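Local structure of TIR protein (Paracoccus denitrificans PD1222, 3H16) at residues Ile23-Ala28 with Glu37-Thr42; Glu49-Asp54 with Leu71-Phe76; Asp61-Ser66 with Asp96-Leu101; Gly105-Leu110 with Ala129-Phe134. The protein is a bacterial protein with a TIR domain, a flavodoxin-like fold in which a five-stranded parallel sheet is flanked by helices. All blocks are in the same frame, centred on the assembly; numbering follows the deposited sequence.

Contact 1 (Ile23-Ala28 with Glu37-Thr42)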
loop_
_atom_site.group_PDB
_atom_site.type_symbol
_atom_site.label_atom_id
_atom_site.label_comp_id
_atom_site.label_asym_id
_atom_site.label_seq_id
_atom_site.Cartn_x
_atom_site.Cartn_y
_atom_site.Cartn_z
ATOM N N ILE B 23 -3.336 8.627 15.659
ATOM C CA ILE B 23 -3.600 7.204 15.610
ATOM C C ILE B 23 -4.107 6.587 16.894
ATOM O O ILE B 23 -3.601 6.886 17.984
ATOM C CB ILE B 23 -2.298 6.449 15.266
ATOM C CG1 ILE B 23 -1.740 6.945 13.931
ATOM C CG2 ILE B 23 -2.544 4.944 15.253
ATOM C CD1 ILE B 23 -0.445 6.295 13.536
ATOM N N PHE B 24 -5.105 5.715 16.769
ATOM C CA PHE B 24 -5.599 4.975 17.924
ATOM C C PHE B 24 -5.279 3.529 17.571
ATOM O O PHE B 24 -5.336 3.164 16.403
ATOM C CB PHE B 24 -7.101 5.168 18.143
ATOM C CG PHE B 24 -7.971 4.514 17.115
ATOM C CD1 PHE B 24 -8.370 5.207 15.980
ATOM C CD2 PHE B 24 -8.474 3.235 17.328
ATOM C CE1 PHE B 24 -9.271 4.647 15.075
ATOM C CE2 PHE B 24 -9.377 2.661 16.426
ATOM C CZ PHE B 24 -9.780 3.370 15.297
ATOM N N ILE B 25 -4.910 2.721 18.560
ATOM C CA ILE B 25 -4.558 1.318 18.310
ATOM C C ILE B 25 -5.525 0.284 18.904
ATOM O O ILE B 25 -5.452 -0.030 20.096
ATOM C CB ILE B 25 -3.154 0.991 18.859
ATOM C CG1 ILE B 25 -2.144 2.025 18.378
ATOM C CG2 ILE B 25 -2.733 -0.393 18.404
ATOM C CD1 ILE B 25 -0.741 1.781 18.878
ATOM N N SER B 26 -6.421 -0.242 18.071
ATOM C CA SER B 26 -7.381 -1.261 18.503
ATOM C C SER B 26 -6.603 -2.565 18.721
ATOM O O SER B 26 -5.785 -2.958 17.882
ATOM C CB SER B 26 -8.450 -1.465 17.428
ATOM O OG SER B 26 -9.421 -2.408 17.843
ATOM N N HIS B 27 -6.859 -3.241 19.835
ATOM C CA HIS B 27 -6.135 -4.464 20.146
ATOM C C HIS B 27 -6.822 -5.246 21.257
ATOM O O HIS B 27 -7.605 -4.686 22.034
ATOM C CB HIS B 27 -4.731 -4.113 20.636
ATOM C CG HIS B 27 -4.725 -3.366 21.938
ATOM N ND1 HIS B 27 -5.040 -2.027 22.031
ATOM C CD2 HIS B 27 -4.518 -3.791 23.208
ATOM C CE1 HIS B 27 -5.025 -1.661 23.300
ATOM N NE2 HIS B 27 -4.712 -2.713 24.034
ATOM N N ALA B 28 -6.500 -6.535 21.341
ATOM C CA ALA B 28 -7.038 -7.416 22.378
ATOM C C ALA B 28 -6.234 -7.128 23.655
ATOM O O ALA B 28 -5.004 -7.040 23.611
ATOM C CB ALA B 28 -6.871 -8.884 21.953
ATOM N N GLU B 37 2.211 -1.580 23.580
ATOM C CA GLU B 37 2.967 -0.582 24.322
ATOM C C GLU B 37 4.263 -0.279 23.584
ATOM O O GLU B 37 4.589 0.882 23.346
ATOM C CB GLU B 37 3.259 -1.077 25.737
ATOM C CG GLU B 37 2.798 -0.113 26.818
ATOM C CD GLU B 37 2.850 -0.722 28.206
ATOM O OE1 GLU B 37 3.958 -1.092 28.657
ATOM O OE2 GLU B 37 1.781 -0.831 28.843
ATOM N N ALA B 38 4.991 -1.325 23.212
ATOM C CA ALA B 38 6.241 -1.158 22.482
ATOM C C ALA B 38 5.980 -0.328 21.236
ATOM O O ALA B 38 6.693 0.630 20.944
ATOM C CB ALA B 38 6.797 -2.511 22.084
ATOM N N LEU B 39 4.941 -0.708 20.507
ATOM C CA LEU B 39 4.556 -0.018 19.286
ATOM C C LEU B 39 4.187 1.455 19.530
ATOM O O LEU B 39 4.571 2.339 18.758
ATOM C CB LEU B 39 3.390 -0.776 18.632
ATOM C CG LEU B 39 2.607 -0.163 17.467
ATOM C CD1 LEU B 39 3.557 0.479 16.463
ATOM C CD2 LEU B 39 1.762 -1.259 16.806
ATOM N N ALA B 40 3.448 1.709 20.608
ATOM C CA ALA B 40 3.016 3.063 20.957
ATOM C C ALA B 40 4.208 3.955 21.260
ATOM O O ALA B 40 4.254 5.105 20.829
ATOM C CB ALA B 40 2.081 3.023 22.163
ATOM N N HIS B 41 5.165 3.419 22.008
ATOM C CA HIS B 41 6.367 4.161 22.364
ATOM C C HIS B 41 7.110 4.539 21.081
ATOM O O HIS B 41 7.379 5.723 20.829
ATOM C CB HIS B 41 7.272 3.307 23.259
ATOM C CG HIS B 41 8.413 4.064 23.866
ATOM N ND1 HIS B 41 8.235 5.014 24.849
ATOM C CD2 HIS B 41 9.742 4.024 23.617
ATOM C CE1 HIS B 41 9.406 5.527 25.178
ATOM N NE2 HIS B 41 10.337 4.945 24.446
ATOM N N THR B 42 7.414 3.526 20.268
ATOM C CA THR B 42 8.119 3.721 19.005
ATOM C C THR B 42 7.443 4.736 18.095
ATOM O O THR B 42 8.117 5.559 17.481
ATOM C CB THR B 42 8.252 2.408 18.250
ATOM O OG1 THR B 42 8.862 1.442 19.109
ATOM C CG2 THR B 42 9.110 2.591 17.009
#
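I25, in strand 21-28, and A40, in helix 32-45, mark the closest approach of the two backbones, with the I25 CA and A40 CA atoms 8.2 Å apart. Strand and helix are the first two elements of a beta-alpha-beta unit of the TIR domain, completed by strand 50-57, which lies beside 21-28 in the parallel sheet. The interface is buried and wholly apolar, with no hydrogen bond passing between the two segments. I25 points from the strand toward the helix and reaches it with the end of its longer branch: CD1 of I25 comes to 4.1 Å from CG of L39, the branch point of the leucine, and to 4.5 Å from CA of A40. The extended chain of I25 (chi2 180°) carries CD1 that far out from the sheet, and the two larger side chains meet at a slant. Around this point, I25 also packs on V36 and on I78 of strand 74-81, while L39 turns to V145 of helix 141-153. The carbonyl of I25 has a side-chain partner two residues along the strand: ND1 of H27 donates to I25 O at 2.8 Å, nearly straight at 167°, with the oxygen lying in the imidazole plane.

Contact 2 (Glu49-Asp54 with Leu71-Phe76)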
loop_
_atom_site.group_PDB
_atom_site.type_symbol
_atom_site.label_atom_id
_atom_site.label_comp_id
_atom_site.label_asym_id
_atom_site.label_seq_id
_atom_site.Cartn_x
_atom_site.Cartn_y
_atom_site.Cartn_z
ATOM N N GLU B 49 1.054 11.138 17.466
ATOM C CA GLU B 49 0.275 11.362 18.677
ATOM C C GLU B 49 -0.578 10.093 18.748
ATOM O O GLU B 49 -1.447 9.872 17.899
ATOM C CB GLU B 49 -0.590 12.608 18.506
ATOM C CG GLU B 49 -1.069 13.226 19.794
ATOM C CD GLU B 49 -2.004 12.319 20.547
ATOM O OE1 GLU B 49 -2.936 11.782 19.912
ATOM O OE2 GLU B 49 -1.811 12.149 21.768
ATOM N N VAL B 50 -0.323 9.266 19.759
ATOM C CA VAL B 50 -1.005 7.986 19.895
ATOM C C VAL B 50 -1.777 7.725 21.187
ATOM O O VAL B 50 -1.278 8.002 22.279
ATOM C CB VAL B 50 0.026 6.830 19.765
ATOM C CG1 VAL B 50 -0.682 5.492 19.619
ATOM C CG2 VAL B 50 0.956 7.088 18.604
ATOM N N TRP B 51 -2.988 7.186 21.051
ATOM C CA TRP B 51 -3.781 6.790 22.209
ATOM C C TRP B 51 -4.295 5.377 21.950
ATOM O O TRP B 51 -4.531 4.991 20.804
ATOM C CB TRP B 51 -4.923 7.782 22.524
ATOM C CG TRP B 51 -6.047 7.933 21.551
ATOM C CD1 TRP B 51 -5.979 7.841 20.200
ATOM C CD2 TRP B 51 -7.391 8.344 21.858
ATOM N NE1 TRP B 51 -7.192 8.173 19.639
ATOM C CE2 TRP B 51 -8.076 8.485 20.635
ATOM C CE3 TRP B 51 -8.081 8.609 23.050
ATOM C CZ2 TRP B 51 -9.421 8.877 20.562
ATOM C CZ3 TRP B 51 -9.420 8.998 22.980
ATOM C CH2 TRP B 51 -10.072 9.126 21.739
ATOM N N TYR B 52 -4.425 4.597 23.018
ATOM C CA TYR B 52 -4.866 3.210 22.904
ATOM C C TYR B 52 -5.309 2.607 24.240
ATOM O O TYR B 52 -5.845 1.502 24.272
ATOM C CB TYR B 52 -3.726 2.351 22.362
ATOM C CG TYR B 52 -2.524 2.345 23.275
ATOM C CD1 TYR B 52 -1.631 3.415 23.280
ATOM C CD2 TYR B 52 -2.303 1.294 24.168
ATOM C CE1 TYR B 52 -0.544 3.447 24.150
ATOM C CE2 TYR B 52 -1.215 1.312 25.047
ATOM C CZ TYR B 52 -0.339 2.395 25.029
ATOM O OH TYR B 52 0.742 2.436 25.884
ATOM N N ASP B 53 -5.080 3.315 25.337
ATOM C CA ASP B 53 -5.450 2.789 26.637
ATOM C C ASP B 53 -6.926 2.400 26.751
ATOM O O ASP B 53 -7.254 1.374 27.348
ATOM C CB ASP B 53 -5.090 3.786 27.726
ATOM C CG ASP B 53 -5.244 3.202 29.104
ATOM O OD1 ASP B 53 -4.567 2.192 29.391
ATOM O OD2 ASP B 53 -6.047 3.746 29.897
ATOM N N ASP B 54 -7.815 3.214 26.183
ATOM C CA ASP B 54 -9.246 2.927 26.232
ATOM C C ASP B 54 -9.678 2.199 24.976
ATOM O O ASP B 54 -10.794 2.392 24.485
ATOM C CB ASP B 54 -10.064 4.218 26.365
ATOM C CG ASP B 54 -10.158 4.718 27.804
ATOM O OD1 ASP B 54 -10.930 5.668 28.037
ATOM O OD2 ASP B 54 -9.471 4.173 28.701
ATOM N N LEU B 71 -12.206 6.586 15.566
ATOM C CA LEU B 71 -12.188 7.337 14.325
ATOM C C LEU B 71 -12.790 8.722 14.485
ATOM O O LEU B 71 -12.572 9.605 13.652
ATOM C CB LEU B 71 -12.921 6.550 13.233
ATOM C CG LEU B 71 -12.142 5.371 12.641
ATOM C CD1 LEU B 71 -13.071 4.442 11.879
ATOM C CD2 LEU B 71 -11.061 5.906 11.730
ATOM N N GLY B 72 -13.533 8.917 15.568
ATOM C CA GLY B 72 -14.152 10.207 15.810
ATOM C C GLY B 72 -13.190 11.286 16.279
ATOM O O GLY B 72 -13.496 12.475 16.181
ATOM N N SER B 73 -12.024 10.883 16.781
ATOM C CA SER B 73 -11.033 11.835 17.279
ATOM C C SER B 73 -9.631 11.584 16.720
ATOM O O SER B 73 -8.694 12.311 17.043
ATOM C CB SER B 73 -10.967 11.766 18.806
ATOM O OG SER B 73 -12.263 11.682 19.368
ATOM N N SER B 74 -9.484 10.554 15.892
ATOM C CA SER B 74 -8.186 10.224 15.322
ATOM C C SER B 74 -8.223 10.321 13.816
ATOM O O SER B 74 -9.291 10.300 13.208
ATOM C CB SER B 74 -7.770 8.802 15.712
ATOM O OG SER B 74 -7.900 8.581 17.106
ATOM N N ARG B 75 -7.043 10.417 13.219
ATOM C CA ARG B 75 -6.915 10.507 11.775
ATOM C C ARG B 75 -6.961 9.107 11.186
ATOM O O ARG B 75 -7.675 8.846 10.222
ATOM C CB ARG B 75 -5.593 11.188 11.426
ATOM C CG ARG B 75 -5.496 12.595 11.992
ATOM C CD ARG B 75 -4.110 13.178 11.838
ATOM N NE ARG B 75 -3.694 13.234 10.446
ATOM C CZ ARG B 75 -2.538 13.738 10.043
ATOM N NH1 ARG B 75 -1.689 14.232 10.934
ATOM N NH2 ARG B 75 -2.231 13.742 8.755
ATOM N N PHE B 76 -6.183 8.208 11.775
ATOM C CA PHE B 76 -6.140 6.825 11.327
ATOM C C PHE B 76 -6.226 5.917 12.544
ATOM O O PHE B 76 -5.996 6.341 13.683
ATOM C CB PHE B 76 -4.838 6.525 10.571
ATOM C CG PHE B 76 -4.668 7.312 9.305
ATOM C CD1 PHE B 76 -5.480 7.063 8.196
ATOM C CD2 PHE B 76 -3.688 8.305 9.214
ATOM C CE1 PHE B 76 -5.321 7.794 7.003
ATOM C CE2 PHE B 76 -3.520 9.042 8.034
ATOM C CZ PHE B 76 -4.338 8.786 6.925
#
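The indole of W51 meets the side chains of S73 and S74, between helix 63-73 and strand 74-81 of the parallel TIR-domain sheet. Its N-H is spent on a serine hydroxyl: NE1 of W51 donates to OG of S74 at 2.7 Å, with an N-H...O angle of 165° and the oxygen at the ring edge, only 7° out of the indole plane. Farther along the same side of the indole, CB of S73 approaches CZ2 of W51 obliquely at 3.7 Å, so the two consecutive serines meet the five- and six-membered parts of one ring system. The chi1 of 66° sets CG of W51 between its backbone N and carbonyl carbon and turns the indole toward the serines. In the next shell, W51 stacks with H21 and meets F55 edge-to-face, two ring contacts that would restrict its rotation. F24 of the intervening strand 21-28 touches both W51 and S74. The hydroxyl that accepts from the indole donates in turn to the carbonyl of G70 in helix 63-73, which would orient OG of S74 toward NE1 of W51.

Contact 3 (Asp61-Ser66 with Asp96-Leu101)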
loop_
_atom_site.group_PDB
_atom_site.type_symbol
_atom_site.label_atom_id
_atom_site.label_comp_id
_atom_site.label_asym_id
_atom_site.label_seq_id
_atom_site.Cartn_x
_atom_site.Cartn_y
_atom_site.Cartn_z
ATOM N N ASP B 61 -17.244 -7.073 24.222
ATOM C CA ASP B 61 -17.104 -5.659 23.891
ATOM C C ASP B 61 -17.531 -5.422 22.457
ATOM O O ASP B 61 -17.527 -6.346 21.638
ATOM C CB ASP B 61 -15.657 -5.189 24.044
ATOM C CG ASP B 61 -15.254 -5.006 25.482
ATOM O OD1 ASP B 61 -16.046 -4.416 26.249
ATOM O OD2 ASP B 61 -14.141 -5.439 25.844
ATOM N N SER B 62 -17.890 -4.180 22.153
ATOM C CA SER B 62 -18.321 -3.827 20.812
ATOM C C SER B 62 -17.203 -3.231 19.968
ATOM O O SER B 62 -16.936 -2.027 20.046
ATOM C CB SER B 62 -19.476 -2.826 20.867
ATOM O OG SER B 62 -19.766 -2.309 19.572
ATOM N N LEU B 63 -16.552 -4.065 19.160
ATOM C CA LEU B 63 -15.496 -3.576 18.284
ATOM C C LEU B 63 -16.114 -2.424 17.499
ATOM O O LEU B 63 -15.482 -1.388 17.279
ATOM C CB LEU B 63 -15.052 -4.681 17.326
ATOM C CG LEU B 63 -13.998 -4.313 16.277
ATOM C CD1 LEU B 63 -12.761 -3.727 16.960
ATOM C CD2 LEU B 63 -13.637 -5.559 15.466
ATOM N N ARG B 64 -17.371 -2.619 17.101
ATOM C CA ARG B 64 -18.137 -1.627 16.354
ATOM C C ARG B 64 -17.978 -0.217 16.929
ATOM O O ARG B 64 -17.355 0.646 16.315
ATOM C CB ARG B 64 -19.624 -2.011 16.361
ATOM C CG ARG B 64 -20.174 -2.493 15.030
ATOM C CD ARG B 64 -20.080 -1.400 13.976
ATOM N NE ARG B 64 -20.546 -1.846 12.664
ATOM C CZ ARG B 64 -20.475 -1.113 11.555
ATOM N NH1 ARG B 64 -19.952 0.106 11.594
ATOM N NH2 ARG B 64 -20.926 -1.600 10.405
ATOM N N ARG B 65 -18.539 -0.000 18.117
ATOM C CA ARG B 65 -18.498 1.301 18.774
ATOM C C ARG B 65 -17.093 1.778 19.068
ATOM O O ARG B 65 -16.810 2.973 18.977
ATOM C CB ARG B 65 -19.304 1.273 20.080
ATOM C CG ARG B 65 -20.794 1.025 19.888
ATOM C CD ARG B 65 -21.565 1.156 21.193
ATOM N NE ARG B 65 -22.983 0.858 21.007
ATOM C CZ ARG B 65 -23.464 -0.351 20.730
ATOM N NH1 ARG B 65 -22.646 -1.385 20.608
ATOM N NH2 ARG B 65 -24.768 -0.523 20.565
ATOM N N SER B 66 -16.216 0.849 19.432
ATOM C CA SER B 66 -14.838 1.204 19.736
ATOM C C SER B 66 -14.177 1.873 18.536
ATOM O O SER B 66 -13.442 2.854 18.688
ATOM C CB SER B 66 -14.040 -0.042 20.132
ATOM O OG SER B 66 -12.694 0.294 20.445
ATOM N N ASP B 96 -17.449 -5.867 10.114
ATOM C CA ASP B 96 -17.787 -5.010 8.972
ATOM C C ASP B 96 -17.263 -3.569 8.949
ATOM O O ASP B 96 -16.869 -3.070 7.892
ATOM C CB ASP B 96 -19.310 -4.987 8.756
ATOM C CG ASP B 96 -19.865 -6.334 8.282
ATOM O OD1 ASP B 96 -19.112 -7.112 7.651
ATOM O OD2 ASP B 96 -21.063 -6.602 8.527
ATOM N N GLY B 97 -17.265 -2.890 10.091
ATOM C CA GLY B 97 -16.787 -1.519 10.108
ATOM C C GLY B 97 -15.285 -1.405 9.903
ATOM O O GLY B 97 -14.783 -0.390 9.418
ATOM N N LEU B 98 -14.577 -2.470 10.264
ATOM C CA LEU B 98 -13.125 -2.536 10.175
ATOM C C LEU B 98 -12.567 -2.518 8.755
ATOM O O LEU B 98 -11.355 -2.617 8.560
ATOM C CB LEU B 98 -12.652 -3.800 10.891
ATOM C CG LEU B 98 -11.312 -3.789 11.620
ATOM C CD1 LEU B 98 -11.264 -2.640 12.623
ATOM C CD2 LEU B 98 -11.133 -5.118 12.334
ATOM N N PHE B 99 -13.433 -2.387 7.758
ATOM C CA PHE B 99 -12.967 -2.388 6.375
ATOM C C PHE B 99 -13.201 -1.068 5.659
ATOM O O PHE B 99 -12.499 -0.744 4.701
ATOM C CB PHE B 99 -13.656 -3.504 5.584
ATOM C CG PHE B 99 -13.527 -4.861 6.208
ATOM C CD1 PHE B 99 -12.275 -5.392 6.499
ATOM C CD2 PHE B 99 -14.662 -5.608 6.511
ATOM C CE1 PHE B 99 -12.154 -6.650 7.084
ATOM C CE2 PHE B 99 -14.556 -6.862 7.095
ATOM C CZ PHE B 99 -13.298 -7.387 7.383
ATOM N N GLN B 100 -14.186 -0.313 6.133
ATOM C CA GLN B 100 -14.553 0.961 5.533
ATOM C C GLN B 100 -13.412 1.665 4.796
ATOM O O GLN B 100 -12.291 1.776 5.300
ATOM C CB GLN B 100 -15.140 1.885 6.596
ATOM C CG GLN B 100 -15.921 3.044 6.018
ATOM C CD GLN B 100 -16.645 3.835 7.079
ATOM O OE1 GLN B 100 -16.022 4.409 7.976
ATOM N NE2 GLN B 100 -17.969 3.870 6.988
ATOM N N LEU B 101 -13.714 2.127 3.589
ATOM C CA LEU B 101 -12.738 2.821 2.760
ATOM C C LEU B 101 -13.132 4.287 2.564
ATOM O O LEU B 101 -14.311 4.642 2.643
ATOM C CB LEU B 101 -12.628 2.131 1.396
ATOM C CG LEU B 101 -11.303 1.454 1.027
ATOM C CD1 LEU B 101 -10.900 0.450 2.098
ATOM C CD2 LEU B 101 -11.456 0.769 -0.322
#
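The first turn of helix 63-73 rests against the short 3-10 turn 96-98 that follows helix 92-95 in the TIR domain. The backbones come nearest at R64 and G97, whose CA atoms are 6.4 Å apart, and no hydrogen bond joins the two segments. Instead, the guanidinium of R64 lies flat against the peptide backbone of the turn: N of G97 sits 3.9 Å above the guanidinium plane, over its centre, and CA of G97 is 3.9 Å from NH1 of R64. Glycine, with no side chain in the way, lets the arginine come this close. The bend at chi2 (-62°) brings the guanidinium of R64 round to the turn although its CB does not point there. NH2 of R64 also comes to 4.1 Å from CB of D96, but the carboxylate does not pair with it; OD2 of D96 remains 5.3 Å from NH2 of R64, and OD1 is hydrogen-bonded to Q92.

Deeper in, L63 and L98 bring their methyls together, CD2 of L63 lying 4.0 Å from CD2 of L98, with the two side chains at about a right angle. The helix start is secured by S62 at the N-cap, where OG of S62 accepts from N of R65 at 3.0 Å in a nearly straight bond. E94 of helix 92-95 is hydrogen-bonded to both OG of S62 and N of R64. Beyond the leucine pair, L63 packs on L57 of strand 50-57 and on L95 of helix 92-95, while L98 touches M128 of helix 126-129.

Contact 4 (Gly105-Leu110 with Ala129-Phe134)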
loop_
_atom_site.group_PDB
_atom_site.type_symbol
_atom_site.label_atom_id
_atom_site.label_comp_id
_atom_site.label_asym_id
_atom_site.label_seq_id
_atom_site.Cartn_x
_atom_site.Cartn_y
_atom_site.Cartn_z
ATOM N N GLY B 105 -9.609 5.962 -1.639
ATOM C CA GLY B 105 -9.464 4.554 -1.953
ATOM C C GLY B 105 -8.736 3.878 -0.814
ATOM O O GLY B 105 -8.682 2.652 -0.725
ATOM N N ARG B 106 -8.173 4.698 0.067
ATOM C CA ARG B 106 -7.444 4.187 1.214
ATOM C C ARG B 106 -8.384 4.005 2.401
ATOM O O ARG B 106 -9.450 4.616 2.462
ATOM C CB ARG B 106 -6.304 5.141 1.578
ATOM C CG ARG B 106 -5.346 5.411 0.427
ATOM C CD ARG B 106 -4.001 5.972 0.903
ATOM N NE ARG B 106 -3.084 4.936 1.388
ATOM C CZ ARG B 106 -3.137 4.366 2.591
ATOM N NH1 ARG B 106 -4.068 4.723 3.468
ATOM N NH2 ARG B 106 -2.255 3.432 2.919
ATOM N N SER B 107 -7.983 3.147 3.333
ATOM C CA SER B 107 -8.780 2.877 4.520
ATOM C C SER B 107 -8.208 3.657 5.689
ATOM O O SER B 107 -7.017 3.956 5.713
ATOM C CB SER B 107 -8.759 1.381 4.843
ATOM O OG SER B 107 -7.429 0.905 4.986
ATOM N N ARG B 108 -9.055 3.998 6.653
ATOM C CA ARG B 108 -8.587 4.736 7.818
ATOM C C ARG B 108 -8.193 3.760 8.913
ATOM O O ARG B 108 -7.756 4.160 9.989
ATOM C CB ARG B 108 -9.665 5.700 8.328
ATOM C CG ARG B 108 -9.882 6.929 7.449
ATOM C CD ARG B 108 -10.967 7.820 8.026
ATOM N NE ARG B 108 -10.555 8.454 9.273
ATOM C CZ ARG B 108 -11.393 9.045 10.120
ATOM N NH1 ARG B 108 -12.690 9.075 9.853
ATOM N NH2 ARG B 108 -10.934 9.614 11.226
ATOM N N ILE B 109 -8.353 2.474 8.630
ATOM C CA ILE B 109 -7.981 1.445 9.584
ATOM C C ILE B 109 -6.906 0.554 8.975
ATOM O O ILE B 109 -7.149 -0.196 8.025
ATOM C CB ILE B 109 -9.190 0.595 10.004
ATOM C CG1 ILE B 109 -10.198 1.477 10.737
ATOM C CG2 ILE B 109 -8.743 -0.536 10.918
ATOM C CD1 ILE B 109 -11.407 0.730 11.234
ATOM N N LEU B 110 -5.706 0.661 9.532
ATOM C CA LEU B 110 -4.568 -0.103 9.068
ATOM C C LEU B 110 -4.368 -1.308 9.952
ATOM O O LEU B 110 -4.194 -1.185 11.169
ATOM C CB LEU B 110 -3.319 0.778 9.079
ATOM C CG LEU B 110 -3.476 2.095 8.306
ATOM C CD1 LEU B 110 -2.189 2.877 8.365
ATOM C CD2 LEU B 110 -3.841 1.806 6.855
ATOM N N ALA B 129 -8.047 -11.919 5.093
ATOM C CA ALA B 129 -6.887 -12.701 4.701
ATOM C C ALA B 129 -6.355 -12.344 3.320
ATOM O O ALA B 129 -5.247 -12.740 2.951
ATOM C CB ALA B 129 -7.224 -14.180 4.767
ATOM N N ASP B 130 -7.151 -11.603 2.558
ATOM C CA ASP B 130 -6.759 -11.194 1.220
ATOM C C ASP B 130 -6.475 -9.701 1.122
ATOM O O ASP B 130 -6.112 -9.203 0.062
ATOM C CB ASP B 130 -7.844 -11.571 0.212
ATOM C CG ASP B 130 -8.042 -13.067 0.104
ATOM O OD1 ASP B 130 -7.024 -13.792 0.049
ATOM O OD2 ASP B 130 -9.212 -13.517 0.061
ATOM N N LYS B 131 -6.648 -8.978 2.219
ATOM C CA LYS B 131 -6.392 -7.542 2.220
ATOM C C LYS B 131 -4.920 -7.320 2.581
ATOM O O LYS B 131 -4.469 -7.747 3.632
ATOM C CB LYS B 131 -7.311 -6.857 3.236
ATOM C CG LYS B 131 -7.236 -5.339 3.242
ATOM C CD LYS B 131 -8.203 -4.748 4.265
ATOM C CE LYS B 131 -8.231 -3.227 4.205
ATOM N NZ LYS B 131 -6.889 -2.637 4.436
ATOM N N LEU B 132 -4.167 -6.669 1.704
ATOM C CA LEU B 132 -2.763 -6.443 1.989
ATOM C C LEU B 132 -2.626 -5.630 3.273
ATOM O O LEU B 132 -3.360 -4.655 3.494
ATOM C CB LEU B 132 -2.085 -5.739 0.813
ATOM C CG LEU B 132 -2.064 -6.509 -0.524
ATOM C CD1 LEU B 132 -1.074 -5.832 -1.446
ATOM C CD2 LEU B 132 -1.668 -7.970 -0.335
ATOM N N ALA B 133 -1.696 -6.037 4.130
ATOM C CA ALA B 133 -1.512 -5.346 5.388
ATOM C C ALA B 133 -0.063 -5.308 5.852
ATOM O O ALA B 133 0.824 -5.810 5.179
ATOM C CB ALA B 133 -2.367 -6.009 6.437
ATOM N N PHE B 134 0.178 -4.681 7.000
ATOM C CA PHE B 134 1.515 -4.633 7.568
ATOM C C PHE B 134 1.634 -5.932 8.347
ATOM O O PHE B 134 0.650 -6.415 8.921
ATOM C CB PHE B 134 1.673 -3.420 8.479
ATOM C CG PHE B 134 1.737 -2.134 7.732
ATOM C CD1 PHE B 134 2.772 -1.896 6.838
ATOM C CD2 PHE B 134 0.720 -1.197 7.844
ATOM C CE1 PHE B 134 2.790 -0.750 6.059
ATOM C CE2 PHE B 134 0.725 -0.040 7.066
ATOM C CZ PHE B 134 1.761 0.183 6.170
#
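F134, L110 and K131 bury the most surface where the segment leading into strand 134-135 passes the start of strand 109-113, at the edge of the TIR-domain sheet. CA of L110 and CA of A133 mark the nearest backbone approach, at 7.1 Å. CD1 of L110 meets the phenyl of F134 at its edge, close to the ring plane, 4.3 Å from CE2. Both side chains also reach helix 141-153, L110 packing on L148 and I151 and F134 on D147, and the ring of F134 meets F124 of the second subunit. K131 approaches with its carbon chain extended from CG, anti to the backbone N (chi1 -175°), as far as CE; the bend comes only at chi4, so that its ammonium end reaches S107. There NZ of K131 stands 3.6 Å from OG of S107 and 4.3 Å from O of I109, and it also lies close to OG of S123 of the second subunit. With R106 NE hydrogen-bonded to O of S125 of that subunit, the contact forms part of the interface between the two subunits. OG of S107 itself donates to O of I109 at 3.2 Å, from well above the carbonyl plane.

Contacts 1, 2 and 4 each include strands of one parallel sheet of order 50-57, 21-28, 74-81, 109-113, 134-135; contact 3 lies beside it, on helix 63-73 and the 96-98 turn. Contacts 1 and 2, 10 Å apart centre to centre, lie on adjacent strands, 21-28 being flanked by 50-57 and 74-81: O of I23 is 3.1 Å from N of W51, a probable hydrogen bond. Contact 2 connects to contact 4 through R108, whose NH2 lies 2.9 Å from O of L71. Contact 3 shares helix 63-73 with contact 2 and abuts contact 4, with CD1 of L98 3.6 Å from CD1 of I109. Contact 4 adjoins the second subunit, which touches neither contact 1 nor contact 2.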